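Side-chain contacts in phosphonomutase (Burkholderia cenocepacia J2315, PDB 4MG4), which belongs to the phosphoenolpyruvate phosphomutase family and folds as an eight-stranded parallel beta/alpha barrel of the TIM-barrel class: residues Ala143-Ala148 with Tyr155-Arg160; Leu121-Pro126 with Arg185-Ala190; Glu102-Thr107 with Ala138-Ala143. All coordinates share one frame; numbering follows the deposited sequence.

Interaction 1 (Ala143-Ala148 with Tyr155-Arg160); sequences AARQAA and YFINAR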
loop_
_atom_site.group_PDB
_atom_site.type_symbol
_atom_site.label_atom_id
_atom_site.label_comp_id
_atom_site.label_asym_id
_atom_site.label_seq_id
_atom_site.Cartn_x
_atom_site.Cartn_y
_atom_site.Cartn_z
ATOM N N ALA A 143 7.844 -31.355 3.269
ATOM C CA ALA A 143 8.110 -31.003 1.848
ATOM C C ALA A 143 8.777 -29.601 1.739
ATOM O O ALA A 143 9.692 -29.388 0.924
ATOM C CB ALA A 143 6.807 -31.056 1.071
ATOM N N ALA A 144 8.310 -28.669 2.554
ATOM C CA ALA A 144 8.888 -27.332 2.634
ATOM C C ALA A 144 10.368 -27.397 3.087
ATOM O O ALA A 144 11.224 -26.705 2.559
ATOM C CB ALA A 144 8.050 -26.440 3.589
ATOM N N ARG A 145 10.677 -28.182 4.092
ATOM C CA ARG A 145 12.026 -28.321 4.642
ATOM C C ARG A 145 12.927 -28.883 3.560
ATOM O O ARG A 145 14.037 -28.405 3.318
ATOM C CB ARG A 145 12.024 -29.259 5.845
ATOM C CG ARG A 145 13.378 -29.701 6.367
ATOM C CD ARG A 145 13.984 -28.652 7.275
ATOM N NE ARG A 145 14.413 -27.429 6.627
ATOM C CZ ARG A 145 14.269 -26.195 7.152
ATOM N NH1 ARG A 145 13.566 -25.979 8.275
ATOM N NH2 ARG A 145 14.785 -25.153 6.509
ATOM N N GLN A 146 12.398 -29.883 2.870
ATOM C CA GLN A 146 13.179 -30.500 1.815
ATOM C C GLN A 146 13.496 -29.525 0.687
ATOM O O GLN A 146 14.645 -29.514 0.189
ATOM C CB GLN A 146 12.511 -31.804 1.355
ATOM C CG GLN A 146 13.216 -32.453 0.193
ATOM C CD GLN A 146 12.515 -33.734 -0.210
ATOM O OE1 GLN A 146 11.342 -33.725 -0.643
ATOM N NE2 GLN A 146 13.199 -34.841 -0.037
ATOM N N ALA A 147 12.524 -28.702 0.285
ATOM C CA ALA A 147 12.717 -27.710 -0.710
ATOM C C ALA A 147 13.789 -26.697 -0.284
ATOM O O ALA A 147 14.665 -26.321 -1.050
ATOM C CB ALA A 147 11.406 -27.007 -1.031
ATOM N N ALA A 148 13.693 -26.233 0.964
ATOM C CA ALA A 148 14.715 -25.312 1.470
ATOM C C ALA A 148 16.109 -25.956 1.538
ATOM O O ALA A 148 17.098 -25.309 1.226
ATOM C CB ALA A 148 14.302 -24.787 2.845
ATOM N N TYR A 155 16.970 -21.213 6.139
ATOM C CA TYR A 155 15.578 -20.779 5.924
ATOM C C TYR A 155 14.721 -21.228 7.081
ATOM O O TYR A 155 14.767 -22.403 7.481
ATOM C CB TYR A 155 15.038 -21.409 4.651
ATOM C CG TYR A 155 13.651 -20.978 4.199
ATOM C CD1 TYR A 155 13.465 -19.905 3.348
ATOM C CD2 TYR A 155 12.522 -21.658 4.598
ATOM C CE1 TYR A 155 12.175 -19.553 2.892
ATOM C CE2 TYR A 155 11.253 -21.343 4.125
ATOM C CZ TYR A 155 11.080 -20.270 3.276
ATOM O OH TYR A 155 9.837 -19.909 2.778
ATOM N N PHE A 156 13.977 -20.287 7.640
ATOM C CA PHE A 156 13.241 -20.509 8.891
ATOM C C PHE A 156 11.758 -20.793 8.583
ATOM O O PHE A 156 10.977 -19.894 8.163
ATOM C CB PHE A 156 13.431 -19.303 9.790
ATOM C CG PHE A 156 13.015 -19.511 11.218
ATOM C CD1 PHE A 156 11.657 -19.518 11.577
ATOM C CD2 PHE A 156 13.957 -19.662 12.199
ATOM C CE1 PHE A 156 11.262 -19.719 12.901
ATOM C CE2 PHE A 156 13.549 -19.875 13.530
ATOM C CZ PHE A 156 12.221 -19.914 13.865
ATOM N N ILE A 157 11.339 -22.025 8.860
ATOM C CA ILE A 157 9.931 -22.434 8.718
ATOM C C ILE A 157 9.243 -22.270 10.049
ATOM O O ILE A 157 9.502 -23.010 10.986
ATOM C CB ILE A 157 9.786 -23.897 8.185
ATOM C CG1 ILE A 157 10.441 -23.995 6.787
ATOM C CG2 ILE A 157 8.327 -24.291 8.102
ATOM C CD1 ILE A 157 10.540 -25.431 6.283
ATOM N N ASN A 158 8.396 -21.257 10.125
ATOM C CA ASN A 158 7.621 -20.968 11.338
ATOM C C ASN A 158 6.264 -21.650 11.116
ATOM O O ASN A 158 5.470 -21.200 10.329
ATOM C CB ASN A 158 7.471 -19.462 11.511
ATOM C CG ASN A 158 7.004 -19.048 12.895
ATOM O OD1 ASN A 158 7.357 -19.658 13.902
ATOM N ND2 ASN A 158 6.289 -17.925 12.951
ATOM N N ALA A 159 6.013 -22.776 11.800
ATOM C CA ALA A 159 4.803 -23.570 11.619
ATOM C C ALA A 159 3.712 -22.998 12.484
ATOM O O ALA A 159 3.831 -22.980 13.715
ATOM C CB ALA A 159 5.027 -25.060 11.994
ATOM N N ARG A 160 2.682 -22.457 11.835
ATOM C CA ARG A 160 1.537 -21.895 12.500
ATOM C C ARG A 160 0.507 -22.981 12.731
ATOM O O ARG A 160 0.173 -23.744 11.825
ATOM C CB ARG A 160 0.920 -20.845 11.589
ATOM C CG ARG A 160 -0.363 -20.303 12.158
ATOM C CD ARG A 160 -0.876 -19.104 11.381
ATOM N NE ARG A 160 -2.250 -18.832 11.735
ATOM C CZ ARG A 160 -2.865 -17.641 11.584
ATOM N NH1 ARG A 160 -2.198 -16.590 11.116
ATOM N NH2 ARG A 160 -4.145 -17.508 11.949
#

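Interaction 2 (Leu121-Pro126 with Arg185-Ala190); sequences LEDSFP and RAYAAA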
loop_
_atom_site.group_PDB
_atom_site.type_symbol
_atom_site.label_atom_id
_atom_site.label_comp_id
_atom_site.label_asym_id
_atom_site.label_seq_id
_atom_site.Cartn_x
_atom_site.Cartn_y
_atom_site.Cartn_z
ATOM N N LEU A 121 3.851 -21.052 7.747
ATOM C CA LEU A 121 3.089 -22.101 7.029
ATOM C C LEU A 121 2.076 -22.643 8.014
ATOM O O LEU A 121 2.452 -23.118 9.084
ATOM C CB LEU A 121 4.029 -23.225 6.548
ATOM C CG LEU A 121 3.448 -24.391 5.758
ATOM C CD1 LEU A 121 2.815 -23.883 4.481
ATOM C CD2 LEU A 121 4.574 -25.358 5.460
ATOM N N GLU A 122 0.803 -22.551 7.659
ATOM C CA GLU A 122 -0.316 -22.776 8.537
ATOM C C GLU A 122 -0.997 -24.124 8.269
ATOM O O GLU A 122 -1.098 -24.578 7.105
ATOM C CB GLU A 122 -1.299 -21.624 8.256
ATOM C CG GLU A 122 -2.471 -21.474 9.162
ATOM C CD GLU A 122 -3.265 -20.196 8.810
ATOM O OE1 GLU A 122 -2.696 -19.360 8.043
ATOM O OE2 GLU A 122 -4.374 -19.996 9.371
ATOM N N ASP A 123 -1.568 -24.706 9.327
ATOM C CA ASP A 123 -2.080 -26.070 9.310
ATOM C C ASP A 123 -3.601 -26.186 9.116
ATOM O O ASP A 123 -4.182 -27.180 9.487
ATOM C CB ASP A 123 -1.595 -26.821 10.557
ATOM C CG ASP A 123 -2.172 -26.317 11.855
ATOM O OD1 ASP A 123 -2.908 -25.303 11.879
ATOM O OD2 ASP A 123 -1.824 -26.939 12.882
ATOM N N SER A 124 -4.208 -25.176 8.512
ATOM C CA SER A 124 -5.631 -25.184 8.280
ATOM C C SER A 124 -5.907 -25.272 6.783
ATOM O O SER A 124 -5.068 -24.956 5.921
ATOM C CB SER A 124 -6.272 -23.946 8.877
ATOM O OG SER A 124 -5.720 -22.800 8.281
ATOM N N PHE A 125 -7.088 -25.813 6.499
ATOM C CA PHE A 125 -7.615 -25.830 5.118
ATOM C C PHE A 125 -8.175 -24.476 4.750
ATOM O O PHE A 125 -8.974 -23.900 5.496
ATOM C CB PHE A 125 -8.743 -26.842 4.963
ATOM C CG PHE A 125 -8.324 -28.257 4.999
ATOM C CD1 PHE A 125 -7.720 -28.844 3.885
ATOM C CD2 PHE A 125 -8.599 -29.038 6.112
ATOM C CE1 PHE A 125 -7.340 -30.169 3.947
ATOM C CE2 PHE A 125 -8.227 -30.370 6.163
ATOM C CZ PHE A 125 -7.592 -30.927 5.072
ATOM N N PRO A 126 -7.748 -23.931 3.615
ATOM C CA PRO A 126 -8.412 -22.710 3.192
ATOM C C PRO A 126 -9.893 -22.950 2.803
ATOM O O PRO A 126 -10.681 -22.032 2.959
ATOM C CB PRO A 126 -7.553 -22.214 2.019
ATOM C CG PRO A 126 -6.781 -23.391 1.557
ATOM C CD PRO A 126 -6.639 -24.316 2.724
ATOM N N ARG A 185 5.272 -31.075 18.374
ATOM C CA ARG A 185 6.240 -32.173 18.279
ATOM C C ARG A 185 6.292 -32.796 16.880
ATOM O O ARG A 185 7.387 -33.098 16.362
ATOM C CB ARG A 185 5.975 -33.227 19.360
ATOM C CG ARG A 185 6.258 -32.769 20.779
ATOM C CD ARG A 185 6.172 -33.902 21.791
ATOM N NE ARG A 185 4.849 -34.462 21.913
ATOM C CZ ARG A 185 3.874 -34.013 22.700
ATOM N NH1 ARG A 185 4.066 -33.002 23.530
ATOM N NH2 ARG A 185 2.702 -34.634 22.697
ATOM N N ALA A 186 5.146 -32.999 16.276
ATOM C CA ALA A 186 5.096 -33.553 14.922
ATOM C C ALA A 186 5.732 -32.581 13.924
ATOM O O ALA A 186 6.461 -32.984 13.031
ATOM C CB ALA A 186 3.660 -33.865 14.511
ATOM N N TYR A 187 5.399 -31.301 14.074
ATOM C CA TYR A 187 5.930 -30.296 13.163
ATOM C C TYR A 187 7.440 -30.097 13.305
ATOM O O TYR A 187 8.138 -29.983 12.296
ATOM C CB TYR A 187 5.190 -28.945 13.338
ATOM C CG TYR A 187 3.711 -29.006 13.094
ATOM C CD1 TYR A 187 3.079 -30.113 12.574
ATOM C CD2 TYR A 187 2.909 -27.903 13.374
ATOM C CE1 TYR A 187 1.684 -30.151 12.400
ATOM C CE2 TYR A 187 1.553 -27.925 13.201
ATOM C CZ TYR A 187 0.912 -29.050 12.693
ATOM O OH TYR A 187 -0.472 -29.067 12.545
ATOM N N ALA A 188 7.952 -30.111 14.529
ATOM C CA ALA A 188 9.385 -30.106 14.748
ATOM C C ALA A 188 10.088 -31.315 14.109
ATOM O O ALA A 188 11.084 -31.171 13.453
ATOM C CB ALA A 188 9.670 -30.087 16.219
ATOM N N ALA A 189 9.508 -32.483 14.286
ATOM C CA ALA A 189 10.104 -33.678 13.722
ATOM C C ALA A 189 10.155 -33.616 12.206
ATOM O O ALA A 189 11.080 -34.123 11.597
ATOM C CB ALA A 189 9.400 -34.922 14.211
ATOM N N ALA A 190 9.163 -32.993 11.586
ATOM C CA ALA A 190 9.071 -32.814 10.139
ATOM C C ALA A 190 9.993 -31.715 9.590
ATOM O O ALA A 190 10.165 -31.618 8.369
ATOM C CB ALA A 190 7.629 -32.475 9.754
#

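Interaction 3 (Glu102-Thr107 with Ala138-Ala143); sequences EDVAET and AARIAA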
loop_
_atom_site.group_PDB
_atom_site.type_symbol
_atom_site.label_atom_id
_atom_site.label_comp_id
_atom_site.label_asym_id
_atom_site.label_seq_id
_atom_site.Cartn_x
_atom_site.Cartn_y
_atom_site.Cartn_z
ATOM N N GLU A 102 4.055 -31.833 -2.465
ATOM C CA GLU A 102 4.911 -31.398 -3.529
ATOM C C GLU A 102 4.558 -29.983 -4.032
ATOM O O GLU A 102 5.445 -29.267 -4.529
ATOM C CB GLU A 102 4.910 -32.408 -4.700
ATOM C CG GLU A 102 3.589 -32.491 -5.429
ATOM C CD GLU A 102 3.441 -33.758 -6.248
ATOM O OE1 GLU A 102 3.996 -33.759 -7.367
ATOM O OE2 GLU A 102 2.779 -34.733 -5.747
ATOM N N ASP A 103 3.294 -29.572 -3.930
ATOM C CA ASP A 103 2.855 -28.256 -4.350
ATOM C C ASP A 103 3.300 -27.180 -3.370
ATOM O O ASP A 103 3.749 -26.086 -3.764
ATOM C CB ASP A 103 1.345 -28.200 -4.543
ATOM C CG ASP A 103 0.837 -29.261 -5.546
ATOM O OD1 ASP A 103 1.457 -29.341 -6.625
ATOM O OD2 ASP A 103 -0.111 -30.024 -5.239
ATOM N N VAL A 104 3.222 -27.525 -2.081
ATOM C CA VAL A 104 3.742 -26.643 -1.042
ATOM C C VAL A 104 5.272 -26.507 -1.205
ATOM O O VAL A 104 5.848 -25.457 -0.985
ATOM C CB VAL A 104 3.370 -27.199 0.333
ATOM C CG1 VAL A 104 4.025 -26.374 1.443
ATOM C CG2 VAL A 104 1.866 -27.237 0.525
ATOM N N ALA A 105 5.971 -27.577 -1.549
ATOM C CA ALA A 105 7.427 -27.477 -1.764
ATOM C C ALA A 105 7.744 -26.462 -2.837
ATOM O O ALA A 105 8.669 -25.659 -2.673
ATOM C CB ALA A 105 8.000 -28.821 -2.145
ATOM N N GLU A 106 6.979 -26.487 -3.940
ATOM C CA GLU A 106 7.160 -25.511 -5.034
ATOM C C GLU A 106 6.957 -24.082 -4.504
ATOM O O GLU A 106 7.701 -23.179 -4.795
ATOM C CB GLU A 106 6.219 -25.776 -6.199
ATOM C CG GLU A 106 6.318 -24.761 -7.338
ATOM C CD GLU A 106 5.448 -25.124 -8.567
ATOM O OE1 GLU A 106 5.506 -26.257 -9.050
ATOM O OE2 GLU A 106 4.718 -24.245 -9.067
ATOM N N THR A 107 5.936 -23.873 -3.717
ATOM C CA THR A 107 5.678 -22.557 -3.131
ATOM C C THR A 107 6.873 -22.062 -2.305
ATOM O O THR A 107 7.311 -20.934 -2.398
ATOM C CB THR A 107 4.387 -22.584 -2.295
ATOM O OG1 THR A 107 3.271 -22.862 -3.160
ATOM C CG2 THR A 107 4.142 -21.247 -1.580
ATOM N N ALA A 138 2.059 -32.061 8.906
ATOM C CA ALA A 138 3.491 -32.333 9.022
ATOM C C ALA A 138 4.120 -32.696 7.707
ATOM O O ALA A 138 5.228 -32.294 7.443
ATOM C CB ALA A 138 3.759 -33.419 10.059
ATOM N N ALA A 139 3.391 -33.401 6.832
ATOM C CA ALA A 139 3.913 -33.739 5.542
ATOM C C ALA A 139 4.182 -32.507 4.652
ATOM O O ALA A 139 5.148 -32.509 3.858
ATOM C CB ALA A 139 2.973 -34.720 4.827
ATOM N N ARG A 140 3.324 -31.498 4.802
ATOM C CA ARG A 140 3.500 -30.210 4.066
ATOM C C ARG A 140 4.755 -29.504 4.620
ATOM O O ARG A 140 5.586 -29.003 3.852
ATOM C CB ARG A 140 2.227 -29.402 4.149
ATOM C CG ARG A 140 1.020 -30.119 3.554
ATOM C CD ARG A 140 -0.315 -29.528 3.936
ATOM N NE ARG A 140 -0.549 -28.258 3.303
ATOM C CZ ARG A 140 -1.028 -28.093 2.070
ATOM N NH1 ARG A 140 -1.283 -29.130 1.276
ATOM N NH2 ARG A 140 -1.231 -26.848 1.629
ATOM N N ILE A 141 4.947 -29.538 5.938
ATOM C CA ILE A 141 6.162 -28.949 6.546
ATOM C C ILE A 141 7.411 -29.677 6.047
ATOM O O ILE A 141 8.422 -29.107 5.700
ATOM C CB ILE A 141 6.084 -28.979 8.073
ATOM C CG1 ILE A 141 5.040 -27.949 8.532
ATOM C CG2 ILE A 141 7.438 -28.688 8.705
ATOM C CD1 ILE A 141 4.510 -28.228 9.884
ATOM N N ALA A 142 7.327 -31.000 5.994
ATOM C CA ALA A 142 8.482 -31.780 5.551
ATOM C C ALA A 142 8.848 -31.498 4.127
ATOM O O ALA A 142 10.033 -31.375 3.800
ATOM C CB ALA A 142 8.222 -33.264 5.766
ATOM N N ALA A 143 7.844 -31.355 3.269
ATOM C CA ALA A 143 8.110 -31.003 1.848
ATOM C C ALA A 143 8.777 -29.601 1.739
ATOM O O ALA A 143 9.692 -29.388 0.924
ATOM C CB ALA A 143 6.807 -31.056 1.071
#

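Interaction 1 (Ala143-Ala148 with Tyr155-Arg160)
I157 of strand 156-160 pushes its CD1 against helix 134-150, the helix that leads into this strand in the beta-alpha-beta unit 118-122, 134-150, 156-160 of the TIM barrel. I157 CD1 lies 3.5 Å from R145 N and 3.8 Å from A144 CB. CG1 of I157 stands anti to its own carbonyl carbon (chi1 -61°) and the chain is extended beyond it, which carries CD1 outward from the barrel wall to the helix. One turn further along, A148 CB lies 3.9 Å from Y155 CB and comes to the Y155 ring obliquely, near CD2.

The chain of R145 bends at chi2 and chi3 and folds back over the end of I157, whose CD1 lies under one guanidinium face, off centre and 3.7 Å from NH1. At the rim of the same group, NH2 donates to the backbone carbonyl of Y155, just before the strand begins. The guanidinium is held further by salt bridges from NH1 to D193 and from NE to D149, and by a bond from NH1 to G191 O; D193 also accepts from I157 N, so one carboxylate serves both strand and arginine. Further out, Y155 packs on I108 and I112 of helix 101-113, and its OH bonds to S111, which ties down the far end of the ring. The R145 NH2 to Y155 O bond is 2.9 Å long and nearly straight at 171°, with the oxygen only 4° out of the guanidinium plane.

Interaction 2 (Leu121-Pro126 with Arg185-Ala190)
Where strand 118-122 of the barrel gives way to the loop after it, D123 meets Y187 of helix 174-190 through a single buried hydrogen bond. Y187 OH donates to D123 OD2 over a short 2.5 Å; OD2 receives it on its anti lone pair, away from OD1. The carboxylate oxygen OD2 of D123 approaches the ring at its edge, near the ring plane, 3.5 Å from both CZ and CE2 of Y187. The two side chains meet at about a right angle, with carboxylate and ring planes 78° apart. CB of D123 already points to the helix; with CG between backbone N and carbonyl carbon (chi1 67°), OD2 is the oxygen that meets the phenol.

Both carboxylate oxygens have further partners: T161 OG1 bonds to OD2, and the backbone N of D162 to OD1, which helps to fix the rotation of the group. R183 NH1 bonds to Y187 OH and makes a long, weak ion pair with D123 OD2. A137 and I141 of helix 134-150 pack on Y187, so the phenol passes from helix 174-190 alongside that neighbouring helix to the end of strand 118-122.

Interaction 3 (Glu102-Thr107 with Ala138-Ala143)
V104 and R140 make one of the two contacts between segments 102-107 and 138-143, on helices 101-113 and 134-150, which lie side by side on the outside of the TIM barrel. This one is a methyl over the face of a guanidinium: V104 CG2 sits over its centre, 3.3 Å from R140 NH2 and 3.4 Å from R140 CZ. The two side chains cross at about a right angle. R140 reaches this place by a bend at chi3 (71°), which swings the guanidinium across V104. The other valine branch, V104 CG1, lies 3.9 Å from R140 O.

The second contact is purely small-residue packing. A105 CB lies 3.6 Å from A143 O and 4.1 Å from A143 CB, and the short side chains let the helices come to 5.1 Å between the CA atoms of these two residues.

The hydrogen bonds of the arginine run to backbone carbonyls just before helix 101-113: NH2 bonds to S95 O and G98 O, and NH1 makes a weak bond to E99 O. V104 also touches L121 of strand 118-122, which links the pair to the barrel wall. No hydrogen bond joins the two helical segments: the buried cation offers its face, while NH2, and more weakly NH1, bond to carbonyls of the loop, so one arginine packs against a helix and pins the loop that precedes it.

Overall arrangement
The three contacts lie on one side of the TIM barrel, with centres 8 to 10 Å apart, and meet around helix 134-150. Interactions 1 and 3 both use that helix and share A143; interaction 3 closes along the chain before interaction 1 opens. Interaction 2 encloses interaction 1 and crosses interaction 3 in chain order. Strands 118-122 and 156-160 are neighbours in the sheet, and a probable hydrogen bond from R160 N to L121 O joins interactions 1 and 2. I141 packs on Y187 and A159, connecting all three. Together they join three consecutive outer helices, 101-113, 134-150 and 174-190, to one another, to strand 156-160 and to the end of strand 118-122.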